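Local atomic coordinates of photoreceptor-histidine kinase BphP (Stigmatella aurantiaca DW4/3-1, PDB entry 6BAF), a protein that probably senses red and far-red light through a bound bilin chromophore and passes the signal on as a histidine kinase. Residues I14-G18 and R208-T212; L106-P110 and F234-R238; F122-V126 and A289-L293; Q140-E144 and V172-A176. All blocks are in the same frame, centred on the assembly; numbering follows the deposited sequence. Where two conformers were deposited one is given.

Interaction 1 (I14-G18 and R208-T212); sequences IQPHG and RIIPT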
loop_
_atom_site.group_PDB
_atom_site.type_symbol
_atom_site.label_atom_id
_atom_site.label_comp_id
_atom_site.label_asym_id
_atom_site.label_seq_id
_atom_site.Cartn_x
_atom_site.Cartn_y
_atom_site.Cartn_z
ATOM N N ILE A 14 8.906 13.713 -25.477
ATOM C CA ILE A 14 8.535 12.664 -24.552
ATOM C C ILE A 14 8.596 11.298 -25.240
ATOM O O ILE A 14 8.646 11.177 -26.469
ATOM C CB ILE A 14 7.127 12.879 -23.975
ATOM C CG1 ILE A 14 6.127 12.853 -25.111
ATOM C CG2 ILE A 14 7.049 14.126 -23.150
ATOM C CD1 ILE A 14 4.776 12.469 -24.639
ATOM N N GLN A 15 8.531 10.269 -24.415
ATOM C CA GLN A 15 8.393 8.910 -24.895
ATOM C C GLN A 15 6.953 8.724 -25.330
ATOM O O GLN A 15 6.038 9.094 -24.593
ATOM C CB GLN A 15 8.766 7.941 -23.780
ATOM C CG GLN A 15 10.203 8.097 -23.299
ATOM C CD GLN A 15 10.556 7.113 -22.187
ATOM O OE1 GLN A 15 10.375 5.900 -22.346
ATOM N NE2 GLN A 15 11.042 7.626 -21.051
ATOM N N PRO A 16 6.699 8.204 -26.531
ATOM C CA PRO A 16 5.366 8.347 -27.123
ATOM C C PRO A 16 4.308 7.380 -26.621
ATOM O O PRO A 16 3.204 7.395 -27.177
ATOM C CB PRO A 16 5.637 8.120 -28.622
ATOM C CG PRO A 16 6.855 7.249 -28.639
ATOM C CD PRO A 16 7.694 7.681 -27.486
ATOM N N HIS A 17 4.550 6.548 -25.591
ATOM C CA HIS A 17 3.456 5.672 -25.148
ATOM C C HIS A 17 2.436 6.388 -24.287
ATOM O O HIS A 17 1.393 5.796 -23.983
ATOM C CB HIS A 17 3.975 4.462 -24.362
ATOM C CG HIS A 17 4.789 4.829 -23.160
ATOM N ND1 HIS A 17 6.112 5.215 -23.246
ATOM C CD2 HIS A 17 4.464 4.883 -21.844
ATOM C CE1 HIS A 17 6.572 5.476 -22.033
ATOM N NE2 HIS A 17 5.585 5.297 -21.165
ATOM N N GLY A 18 2.712 7.628 -23.861
ATOM C CA GLY A 18 1.728 8.446 -23.173
ATOM C C GLY A 18 1.660 9.810 -23.843
ATOM O O GLY A 18 2.380 10.078 -24.804
ATOM N N ARG A 208 12.360 6.178 -12.845
ATOM C CA ARG A 208 12.393 6.420 -14.279
ATOM C C ARG A 208 12.143 5.099 -14.969
ATOM O O ARG A 208 12.592 4.046 -14.498
ATOM C CB ARG A 208 13.735 7.026 -14.737
ATOM C CG ARG A 208 14.936 6.191 -14.369
ATOM C CD ARG A 208 16.006 7.050 -13.721
ATOM N NE ARG A 208 15.572 7.720 -12.479
ATOM C CZ ARG A 208 15.887 7.279 -11.263
ATOM N NH1 ARG A 208 15.479 7.944 -10.176
ATOM N NH2 ARG A 208 16.588 6.137 -11.136
ATOM N N ILE A 209 11.436 5.149 -16.083
ATOM C CA ILE A 209 11.154 3.943 -16.849
ATOM C C ILE A 209 11.290 4.238 -18.337
ATOM O O ILE A 209 10.797 5.261 -18.842
ATOM C CB ILE A 209 9.767 3.342 -16.513
ATOM C CG1 ILE A 209 9.642 1.979 -17.217
ATOM C CG2 ILE A 209 8.627 4.276 -16.904
ATOM C CD1 ILE A 209 8.489 1.148 -16.751
ATOM N N ILE A 210 11.964 3.325 -19.038
ATOM C CA ILE A 210 12.117 3.341 -20.491
ATOM C C ILE A 210 11.560 2.016 -21.000
ATOM O O ILE A 210 12.296 1.025 -21.045
ATOM C CB ILE A 210 13.591 3.521 -20.877
ATOM C CG1 ILE A 210 14.173 4.723 -20.146
ATOM C CG2 ILE A 210 13.772 3.604 -22.424
ATOM C CD1 ILE A 210 15.699 4.739 -20.124
ATOM N N PRO A 211 10.275 1.929 -21.350
ATOM C CA PRO A 211 9.697 0.605 -21.670
ATOM C C PRO A 211 10.166 0.038 -22.995
ATOM O O PRO A 211 10.053 -1.176 -23.189
ATOM C CB PRO A 211 8.181 0.858 -21.674
ATOM C CG PRO A 211 8.020 2.365 -21.764
ATOM C CD PRO A 211 9.259 2.989 -21.216
ATOM N N THR A 212 10.638 0.873 -23.924
ATOM C CA THR A 212 11.385 0.421 -25.091
ATOM C C THR A 212 12.417 1.480 -25.458
ATOM O O THR A 212 12.096 2.681 -25.499
ATOM C CB THR A 212 10.487 0.132 -26.291
ATOM O OG1 THR A 212 11.328 -0.254 -27.377
ATOM C CG2 THR A 212 9.661 1.355 -26.714
HETATM O O HOH W 1 10.014 4.133 -24.340
#

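Interaction 2 (L106-P110 and F234-R238); sequences LELEP and FSVLR. With BLR (3-[5-[(Z)-(4-ethenyl-3-methyl-5-oxidanylidene-pyrrol-2-ylidene)methyl]-2-[[5-[(Z)-(3-ethenyl-4-methyl-5-oxidanylidene-pyrrol-2-ylidene)methyl]-3-(3-hydroxy-3-oxopropyl)-4-methyl-1H-pyrrol-2-yl]methyl]-4-methyl-1H-pyrrol-3-yl]propanoic acid), chain B.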
loop_
_atom_site.group_PDB
_atom_site.type_symbol
_atom_site.label_atom_id
_atom_site.label_comp_id
_atom_site.label_asym_id
_atom_site.label_seq_id
_atom_site.Cartn_x
_atom_site.Cartn_y
_atom_site.Cartn_z
ATOM N N LEU A 106 0.292 17.511 -17.035
ATOM C CA LEU A 106 -0.581 16.353 -16.893
ATOM C C LEU A 106 -0.106 15.301 -17.885
ATOM O O LEU A 106 -0.059 15.556 -19.100
ATOM C CB LEU A 106 -2.044 16.743 -17.129
ATOM C CG LEU A 106 -3.057 15.612 -17.286
ATOM C CD1 LEU A 106 -3.161 14.792 -15.980
ATOM C CD2 LEU A 106 -4.427 16.186 -17.701
ATOM N N GLU A 107 0.327 14.150 -17.370
ATOM C CA GLU A 107 0.742 13.030 -18.205
ATOM C C GLU A 107 -0.334 11.962 -18.205
ATOM O O GLU A 107 -0.916 11.656 -17.155
ATOM C CB GLU A 107 2.078 12.470 -17.717
ATOM C CG GLU A 107 3.107 13.550 -17.958
ATOM C CD GLU A 107 4.478 13.192 -17.512
ATOM O OE1 GLU A 107 4.704 13.069 -16.262
ATOM O OE2 GLU A 107 5.337 13.038 -18.421
ATOM N N LEU A 108 -0.630 11.435 -19.394
ATOM C CA LEU A 108 -1.737 10.506 -19.604
ATOM C C LEU A 108 -1.175 9.205 -20.149
ATOM O O LEU A 108 -0.491 9.208 -21.179
ATOM C CB LEU A 108 -2.770 11.059 -20.580
ATOM C CG LEU A 108 -3.430 12.378 -20.194
ATOM C CD1 LEU A 108 -4.384 12.840 -21.295
ATOM C CD2 LEU A 108 -4.144 12.295 -18.857
ATOM N N GLU A 109 -1.441 8.102 -19.441
ATOM C CA GLU A 109 -1.074 6.759 -19.875
ATOM C C GLU A 109 -2.320 5.884 -19.945
ATOM O O GLU A 109 -3.186 5.958 -19.056
ATOM C CB GLU A 109 -0.054 6.145 -18.932
ATOM C CG GLU A 109 1.380 6.702 -19.125
ATOM C CD GLU A 109 2.367 6.237 -18.005
ATOM O OE1 GLU A 109 3.594 6.172 -18.262
ATOM O OE2 GLU A 109 1.912 5.950 -16.857
ATOM N N PRO A 110 -2.488 5.118 -21.017
ATOM C CA PRO A 110 -3.711 4.310 -21.154
ATOM C C PRO A 110 -3.930 3.457 -19.909
ATOM O O PRO A 110 -2.980 2.904 -19.329
ATOM C CB PRO A 110 -3.437 3.458 -22.393
ATOM C CG PRO A 110 -2.436 4.242 -23.186
ATOM C CD PRO A 110 -1.615 5.043 -22.201
ATOM N N PHE A 234 10.346 16.307 -13.552
ATOM C CA PHE A 234 9.456 15.451 -12.766
ATOM C C PHE A 234 8.429 14.755 -13.623
ATOM O O PHE A 234 7.420 14.254 -13.110
ATOM C CB PHE A 234 8.785 16.252 -11.651
ATOM C CG PHE A 234 9.752 16.662 -10.615
ATOM C CD1 PHE A 234 10.196 15.743 -9.672
ATOM C CD2 PHE A 234 10.311 17.919 -10.639
ATOM C CE1 PHE A 234 11.130 16.102 -8.725
ATOM C CE2 PHE A 234 11.249 18.287 -9.700
ATOM C CZ PHE A 234 11.666 17.384 -8.741
ATOM N N SER A 235 8.659 14.717 -14.930
ATOM C CA SER A 235 7.725 14.087 -15.849
ATOM C C SER A 235 8.147 12.645 -16.126
ATOM O O SER A 235 9.330 12.367 -16.404
ATOM C CB SER A 235 7.670 14.911 -17.133
ATOM O OG SER A 235 7.365 14.069 -18.223
ATOM N N VAL A 236 7.190 11.721 -16.028
ATOM C CA VAL A 236 7.528 10.306 -16.195
ATOM C C VAL A 236 7.723 9.974 -17.670
ATOM O O VAL A 236 8.398 8.991 -18.003
ATOM C CB VAL A 236 6.439 9.403 -15.566
ATOM C CG1 VAL A 236 6.031 9.937 -14.193
ATOM C CG2 VAL A 236 5.200 9.381 -16.413
ATOM N N LEU A 237 7.171 10.780 -18.573
ATOM C CA LEU A 237 7.313 10.500 -19.991
ATOM C C LEU A 237 8.521 11.173 -20.623
ATOM O O LEU A 237 8.679 11.080 -21.848
ATOM C CB LEU A 237 6.054 10.944 -20.726
ATOM C CG LEU A 237 4.802 10.158 -20.356
ATOM C CD1 LEU A 237 3.584 10.797 -20.995
ATOM C CD2 LEU A 237 4.948 8.673 -20.738
ATOM N N ARG A 238 9.321 11.887 -19.842
ATOM C CA ARG A 238 10.478 12.638 -20.350
ATOM C C ARG A 238 11.343 11.766 -21.258
ATOM O O ARG A 238 11.768 10.675 -20.871
ATOM C CB ARG A 238 11.325 13.150 -19.174
ATOM C CG ARG A 238 12.605 13.920 -19.580
ATOM C CD ARG A 238 13.461 14.334 -18.370
ATOM N NE ARG A 238 13.888 13.165 -17.599
ATOM C CZ ARG A 238 14.995 12.479 -17.857
ATOM N NH1 ARG A 238 15.282 11.411 -17.129
ATOM N NH2 ARG A 238 15.821 12.860 -18.845
HETATM C CHA BLR B . 21.502 7.201 -17.059
HETATM N NA BLR B . 22.961 5.146 -16.796
HETATM C C1A BLR B . 21.823 5.815 -16.561
HETATM C C2A BLR B . 20.959 5.048 -15.774
HETATM C C3A BLR B . 21.592 3.890 -15.496
HETATM C C4A BLR B . 22.830 3.956 -16.151
HETATM C CMA BLR B . 21.008 2.746 -14.614
HETATM C CAA BLR B . 19.570 5.493 -15.313
HETATM C CBA BLR B . 18.479 5.283 -16.395
HETATM C CGA BLR B . 18.049 3.811 -16.497
HETATM O O1A BLR B . 17.565 3.278 -15.455
HETATM O O2A BLR B . 18.169 3.119 -17.579
HETATM C CHB BLR B . 23.972 2.963 -16.187
HETATM N NB BLR B . 22.711 0.796 -16.427
HETATM C C1B BLR B . 23.884 1.671 -16.046
HETATM C C2B BLR B . 24.932 0.766 -15.518
HETATM C C3B BLR B . 24.495 -0.571 -15.529
HETATM C C4B BLR B . 23.113 -0.638 -16.079
HETATM C CMB BLR B . 26.311 1.189 -14.998
HETATM O OB BLR B . 22.434 -1.587 -16.253
HETATM C CAB BLR B . 25.360 -1.729 -15.003
HETATM C CBB BLR B . 24.888 -2.948 -14.888
HETATM N NC BLR B . 26.240 6.937 -19.878
HETATM C C1C BLR B . 27.592 6.408 -20.324
HETATM C C2C BLR B . 28.321 7.589 -20.875
HETATM C C3C BLR B . 27.547 8.775 -20.784
HETATM C C4C BLR B . 26.225 8.428 -20.172
HETATM C CMC BLR B . 29.728 7.482 -21.424
HETATM O OC BLR B . 27.985 5.293 -20.268
HETATM C CAC BLR B . 27.977 10.178 -21.253
HETATM C CBC BLR B . 29.129 10.741 -20.845
HETATM C CHD BLR B . 25.256 9.259 -19.943
HETATM N ND BLR B . 23.660 7.723 -18.392
HETATM C C1D BLR B . 24.004 8.938 -19.166
HETATM C C2D BLR B . 22.921 9.905 -19.123
HETATM C C3D BLR B . 21.875 9.327 -18.287
HETATM C C4D BLR B . 22.301 7.969 -17.793
HETATM C CMD BLR B . 22.925 11.276 -19.811
HETATM C CAD BLR B . 20.541 9.971 -17.968
HETATM C CBD BLR B . 19.494 9.402 -18.913
HETATM C CGD BLR B . 18.286 10.251 -18.566
HETATM O O1D BLR B . 17.803 10.193 -17.385
HETATM O O2D BLR B . 17.847 11.064 -19.436
#

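Interaction 3 (F122-V126 and A289-L293); sequences FFHAV and ACEFL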
loop_
_atom_site.group_PDB
_atom_site.type_symbol
_atom_site.label_atom_id
_atom_site.label_comp_id
_atom_site.label_asym_id
_atom_site.label_seq_id
_atom_site.Cartn_x
_atom_site.Cartn_y
_atom_site.Cartn_z
ATOM N N PHE A 122 -1.524 -3.388 -5.922
ATOM C CA PHE A 122 -0.632 -2.582 -5.081
ATOM C C PHE A 122 -0.713 -3.016 -3.615
ATOM O O PHE A 122 0.313 -3.132 -2.934
ATOM C CB PHE A 122 -0.974 -1.089 -5.217
ATOM C CG PHE A 122 -0.173 -0.187 -4.319
ATOM C CD1 PHE A 122 -0.585 0.095 -3.014
ATOM C CD2 PHE A 122 0.986 0.414 -4.792
ATOM C CE1 PHE A 122 0.163 0.930 -2.186
ATOM C CE2 PHE A 122 1.733 1.268 -3.978
ATOM C CZ PHE A 122 1.333 1.525 -2.667
ATOM N N PHE A 123 -1.946 -3.179 -3.097
ATOM C CA PHE A 123 -2.183 -3.669 -1.728
ATOM C C PHE A 123 -1.370 -4.932 -1.437
ATOM O O PHE A 123 -0.568 -4.952 -0.495
ATOM C CB PHE A 123 -3.700 -3.889 -1.559
ATOM C CG PHE A 123 -4.101 -4.540 -0.279
ATOM C CD1 PHE A 123 -4.369 -3.769 0.852
ATOM C CD2 PHE A 123 -4.246 -5.925 -0.211
ATOM C CE1 PHE A 123 -4.782 -4.355 2.048
ATOM C CE2 PHE A 123 -4.663 -6.548 0.998
ATOM C CZ PHE A 123 -4.938 -5.756 2.128
ATOM N N HIS A 124 -1.465 -5.953 -2.296
ATOM C CA HIS A 124 -0.728 -7.205 -2.046
ATOM C C HIS A 124 0.779 -7.029 -2.227
ATOM O O HIS A 124 1.588 -7.546 -1.422
ATOM C CB HIS A 124 -1.236 -8.319 -2.975
ATOM C CG HIS A 124 -2.611 -8.823 -2.630
ATOM N ND1 HIS A 124 -2.949 -9.267 -1.364
ATOM C CD2 HIS A 124 -3.730 -8.959 -3.384
ATOM C CE1 HIS A 124 -4.228 -9.605 -1.345
ATOM N NE2 HIS A 124 -4.717 -9.455 -2.562
ATOM N N ALA A 125 1.181 -6.312 -3.282
ATOM C CA ALA A 125 2.609 -6.110 -3.551
ATOM C C ALA A 125 3.314 -5.464 -2.370
ATOM O O ALA A 125 4.369 -5.934 -1.930
ATOM C CB ALA A 125 2.782 -5.246 -4.804
ATOM N N VAL A 126 2.761 -4.373 -1.831
ATOM C CA VAL A 126 3.521 -3.712 -0.774
ATOM C C VAL A 126 3.407 -4.461 0.556
ATOM O O VAL A 126 4.326 -4.392 1.377
ATOM C CB VAL A 126 3.117 -2.237 -0.610
ATOM C CG1 VAL A 126 3.285 -1.499 -1.946
ATOM C CG2 VAL A 126 1.702 -2.104 -0.094
ATOM N N ALA A 289 4.203 0.363 -6.722
ATOM C CA ALA A 289 4.559 -0.618 -5.699
ATOM C C ALA A 289 6.072 -0.727 -5.596
ATOM O O ALA A 289 6.653 -0.707 -4.496
ATOM C CB ALA A 289 3.909 -1.972 -6.053
ATOM N N CYS A 290 6.738 -0.764 -6.743
ATOM C CA CYS A 290 8.195 -0.872 -6.711
ATOM C C CYS A 290 8.817 0.367 -6.112
ATOM O O CYS A 290 9.739 0.270 -5.288
ATOM C CB CYS A 290 8.733 -1.112 -8.109
ATOM S SG CYS A 290 8.365 -2.770 -8.683
ATOM N N GLU A 291 8.328 1.548 -6.491
ATOM C CA GLU A 291 8.908 2.762 -5.934
ATOM C C GLU A 291 8.643 2.838 -4.436
ATOM O O GLU A 291 9.501 3.294 -3.670
ATOM C CB GLU A 291 8.401 4.013 -6.700
ATOM C CG GLU A 291 6.954 4.509 -6.456
ATOM C CD GLU A 291 6.554 5.712 -7.367
ATOM O OE1 GLU A 291 7.359 6.074 -8.241
ATOM O OE2 GLU A 291 5.447 6.292 -7.201
ATOM N N PHE A 292 7.475 2.362 -3.989
ATOM C CA PHE A 292 7.187 2.323 -2.555
ATOM C C PHE A 292 8.164 1.409 -1.819
ATOM O O PHE A 292 8.667 1.751 -0.737
ATOM C CB PHE A 292 5.735 1.856 -2.357
ATOM C CG PHE A 292 5.284 1.914 -0.945
ATOM C CD1 PHE A 292 5.574 0.876 -0.072
ATOM C CD2 PHE A 292 4.609 3.038 -0.459
ATOM C CE1 PHE A 292 5.184 0.945 1.266
ATOM C CE2 PHE A 292 4.208 3.097 0.877
ATOM C CZ PHE A 292 4.505 2.057 1.732
ATOM N N LEU A 293 8.474 0.243 -2.402
ATOM C CA LEU A 293 9.485 -0.631 -1.795
ATOM C C LEU A 293 10.866 0.014 -1.782
ATOM O O LEU A 293 11.635 -0.172 -0.820
ATOM C CB LEU A 293 9.520 -1.970 -2.534
ATOM C CG LEU A 293 8.205 -2.720 -2.251
ATOM C CD1 LEU A 293 8.126 -4.004 -3.055
ATOM C CD2 LEU A 293 8.017 -2.953 -0.721
#

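Interaction 4 (Q140-E144 and V172-A176); sequences QELCE and VIAEA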
loop_
_atom_site.group_PDB
_atom_site.type_symbol
_atom_site.label_atom_id
_atom_site.label_comp_id
_atom_site.label_asym_id
_atom_site.label_seq_id
_atom_site.Cartn_x
_atom_site.Cartn_y
_atom_site.Cartn_z
ATOM N N GLN A 140 23.091 -6.988 3.069
ATOM C CA GLN A 140 23.133 -7.851 1.896
ATOM C C GLN A 140 21.837 -8.639 1.721
ATOM O O GLN A 140 21.423 -8.908 0.581
ATOM C CB GLN A 140 24.324 -8.801 1.978
ATOM C CG GLN A 140 24.536 -9.576 0.694
ATOM C CD GLN A 140 24.916 -8.647 -0.486
ATOM O OE1 GLN A 140 25.698 -7.670 -0.328
ATOM N NE2 GLN A 140 24.353 -8.943 -1.672
ATOM N N GLU A 141 21.180 -9.031 2.822
ATOM C CA GLU A 141 19.912 -9.745 2.670
ATOM C C GLU A 141 18.811 -8.790 2.224
ATOM O O GLU A 141 17.968 -9.157 1.395
ATOM C CB GLU A 141 19.522 -10.450 3.978
ATOM C CG GLU A 141 20.495 -11.556 4.402
ATOM C CD GLU A 141 19.921 -12.518 5.448
ATOM O OE1 GLU A 141 18.945 -12.157 6.148
ATOM O OE2 GLU A 141 20.437 -13.658 5.540
ATOM N N LEU A 142 18.796 -7.573 2.791
ATOM C CA LEU A 142 17.914 -6.513 2.313
ATOM C C LEU A 142 18.019 -6.356 0.795
ATOM O O LEU A 142 17.011 -6.431 0.079
ATOM C CB LEU A 142 18.284 -5.205 3.000
ATOM C CG LEU A 142 17.213 -4.218 3.438
ATOM C CD1 LEU A 142 17.700 -2.827 3.276
ATOM C CD2 LEU A 142 15.868 -4.439 2.771
ATOM N N CYS A 143 19.255 -6.187 0.282
ATOM C CA CYS A 143 19.454 -6.013 -1.158
ATOM C C CYS A 143 18.909 -7.200 -1.933
ATOM O O CYS A 143 18.191 -7.035 -2.928
ATOM C CB CYS A 143 20.952 -5.789 -1.476
ATOM S SG CYS A 143 21.642 -4.313 -0.678
ATOM N N GLU A 144 19.204 -8.414 -1.484
ATOM C CA GLU A 144 18.712 -9.562 -2.249
ATOM C C GLU A 144 17.189 -9.679 -2.177
ATOM O O GLU A 144 16.546 -10.073 -3.163
ATOM C CB GLU A 144 19.379 -10.862 -1.761
ATOM C CG GLU A 144 20.106 -11.671 -2.909
ATOM C CD GLU A 144 19.153 -12.480 -3.830
ATOM O OE1 GLU A 144 18.030 -12.837 -3.353
ATOM O OE2 GLU A 144 19.517 -12.745 -5.029
ATOM N N VAL A 172 27.739 -3.357 -8.596
ATOM C CA VAL A 172 26.588 -4.260 -8.601
ATOM C C VAL A 172 26.721 -5.170 -7.384
ATOM O O VAL A 172 27.452 -6.171 -7.412
ATOM C CB VAL A 172 26.496 -5.067 -9.886
ATOM C CG1 VAL A 172 25.245 -5.953 -9.845
ATOM C CG2 VAL A 172 26.482 -4.122 -11.099
ATOM N N ILE A 173 26.031 -4.817 -6.296
ATOM C CA ILE A 173 26.166 -5.573 -5.049
ATOM C C ILE A 173 25.081 -6.639 -4.847
ATOM O O ILE A 173 25.215 -7.465 -3.937
ATOM C CB ILE A 173 26.194 -4.626 -3.839
ATOM C CG1 ILE A 173 24.808 -3.991 -3.623
ATOM C CG2 ILE A 173 27.302 -3.584 -3.990
ATOM C CD1 ILE A 173 24.755 -3.095 -2.333
ATOM N N ALA A 174 24.024 -6.655 -5.644
ATOM C CA ALA A 174 23.039 -7.736 -5.568
ATOM C C ALA A 174 22.357 -7.854 -6.912
ATOM O O ALA A 174 22.181 -6.858 -7.626
ATOM C CB ALA A 174 21.981 -7.514 -4.472
ATOM N N GLU A 175 21.994 -9.075 -7.272
ATOM C CA GLU A 175 21.385 -9.289 -8.573
ATOM C C GLU A 175 20.397 -10.447 -8.537
ATOM O O GLU A 175 20.729 -11.522 -8.036
ATOM C CB GLU A 175 22.467 -9.582 -9.604
ATOM C CG GLU A 175 21.977 -9.937 -10.986
ATOM C CD GLU A 175 23.185 -10.044 -11.959
ATOM O OE1 GLU A 175 24.180 -10.727 -11.603
ATOM O OE2 GLU A 175 23.167 -9.425 -13.054
ATOM N N ALA A 176 19.231 -10.256 -9.150
ATOM C CA ALA A 176 18.331 -11.335 -9.500
ATOM C C ALA A 176 18.090 -11.295 -10.991
ATOM O O ALA A 176 17.863 -10.222 -11.561
ATOM C CB ALA A 176 16.999 -11.207 -8.732
HETATM O O HOH W 2 22.594 -11.380 -5.535
#

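Interaction 1 (I14-G18 and R208-T212)
Pro211 and Gln15 meet where a turn of the PAS region lies against the end of an edge strand of the GAF domain, and the contact illustrates how one amide can serve two sides of an interface. The tight side is built around Pro211. Its CG sits over one face of the His17 imidazole, 3.8 Å from the ring centroid and displaced toward CE1, a CH-pi contact in which the two side chains approach from opposite directions. The CG of His17 lies between the backbone N and the carbonyl carbon (chi1 57°), a rotamer that leaves one ring face to Pro211. Beside it, Pro211 CD touches Gln15 OE1 at 3.3 Å, and the same oxygen lies in the plane of the imidazole, at its edge. The extended Gln15 chain carries NE2 on to Ile209 O, 3.2 Å away with an N-H...O angle of 152°, the acceptor lying close to the plane of the amide. NE2 has a second mate in Arg238 O, so both ends of the amide are used and its rotation is probably fixed. The looser side, toward the partly exposed Thr212, is bridged by a water. It donates to Gln15 OE1 at 2.7 Å and to Thr212 O at 2.8 Å, joining two acceptors that could not bond to each other. Around the contact, the side chain of Ile210 packs on His244, Leu245 and Leu248 of helix 242-251 near the bilin, while strand 207-210 pairs with strand 255-263 and strand 13-14 pairs with strand 218-222.

Interaction 2 (L106-P110 and F234-R238)
The knotted junction of PAS and GAF domains, a hallmark of phytochromes, brings Glu107 on strand 103-110 against Val236 and Leu237 in the loop that leads on to the bilin pocket. The Glu107 carboxylate faces the start of a type I turn, Ser235 to Arg238. Its OE1 takes the Val236 N-H at 2.8 Å through the syn lone pair. OE2 lies 2.9 Å from Leu237 N in a second hydrogen bond, although the position of OE2 is less certain because it is modelled too close to Ser235. Along the shaft of the glutamate, Leu237 runs alongside, pointing the other way, and sets CD1 4.0 Å from Glu107 CB. Glu109 OE1 merely packs 3.8 Å from Leu237 CD2; its OE2 makes a salt bridge with Arg287. At the far end of the turn Arg238 heads away from the strand. Its chain is bent at chi3 (60°), and the guanidinium meets a bilin propionate edge-on, with the carboxylate carbon in its plane. NH1 donates to O1D of the bilin at 2.8 Å with an angle of 167°, and NH2 to O2D at the same length; NH2 also reaches Ile8 O. With a leucine in its place, the propionate would probably lose this two-pronged partner and its countercharge, leaving the arm freer to turn. The chemistry implies that a buried carboxylate holds the turn, securely by the Val236 N-H and less certainly by that of Leu237, which would probably favour its ionised form; the turn so held probably helps to place the arginine.

Interaction 3 (F122-V126 and A289-L293)
Phe122 lays the side of its ring along Ala289, joining two helices whose local axes approach to 9.7 Å at a crossing angle of -30°. Followed outward, the side chain shows how one aromatic can touch a neighbouring helix at several depths. From CB, CG departs anti to the backbone N (chi1 176°), which sends the ring across the gap. CD2 is then 4.0 Å from Ala289 CB, and it and the next atom, CE2, border the backbone of Ala289, CE2 lying 3.8 Å from Ala289 N. At the tip, CZ comes within 4.2 Å of Phe292 CD2. The two rings form an offset edge-to-face pair, Phe122 giving the edge, with planes at 79°. One face of Phe122 carries Val126 CG1, which also packs on Phe292 CD1 at 3.8 Å. Ala125 CB and Ala289 CB also meet, 3.7 Å apart. Were the Phe122 ring cut back to an alanine, Ala289 would probably lose its cover and the Phe292 ring its edge-on partner. Helix 139-154 packs on the same pair, Leu153 touching Ala125 and Val150 touching Cys290. The second subunit adds its Phe123, edge-to-face with Phe122, and its Leu130 upon Phe292, so helices 120-135 and 284-300 are packed within the chain and across the dimer interface.

Interaction 4 (Q140-E144 and V172-A176)
Helix 140-144 and strand 172-176 run 8.0 Å apart at their closest, with axes crossing at -41°, and Glu144 and Ala174 bring their CA atoms to 5.8 Å. The strand is not evenly extended: Ile173 has a nearly helical backbone, and both it and Ala174 make backbone hydrogen bonds with Ile161 on the adjacent strand, which is consistent with a classic beta bulge. Such an irregularity can turn a carbonyl out of its sheet, and here Ile173 O is taken by the side chain of Gln140. NE2 donates to it at 2.8 Å with an angle of 170°, nearly straight, and the oxygen lies almost in the plane of the amide. A bend at chi2 (65°) turns the amide toward the strand, forward along the helix. The apolar centre lies next to this bond. Cys143 CB meets Ala174 CB at 3.6 Å, a close fit that the small alanine probably allows, and Cys143 SG rests 3.7 Å from the tip of Ile173, CD1. Further along, the contact loosens: Glu144 reaches the strand through a water that accepts the N-H of Glu175 at 2.9 Å and donates only weakly to Glu144 OE2. The carboxylate of Glu175 is held by the backbone N-H groups of Tyr184 and Leu185. Met297 of helix 284-300 also packs on Cys143. Glu175, on the other side of the strand, has its side chain about 7 Å from the bilin. This is the alpha/beta layering of a GAF domain, in which helices back an antiparallel sheet.

In the fold
From the N terminus, segment 14-18 closes the longest loop by meeting 208-212 in interaction 1. Strand 103-110 then reaches forward to 234-238 in interaction 2, and helix 120-135 to helix 284-300 in interaction 3. These three cross one another along the chain, whereas interaction 4, between 140-144 and 172-176, is nested inside all of them. Interactions 1 and 2 touch, through Gln15 with Leu237 and Arg238, and together tie the PAS region to the GAF domain at the knot. Interaction 3, about 20 Å from interaction 2 between centres, joins helices 120-135 and 284-300, which pack together beside helix 139-154, and interaction 4 fastens that helix to the GAF sheet.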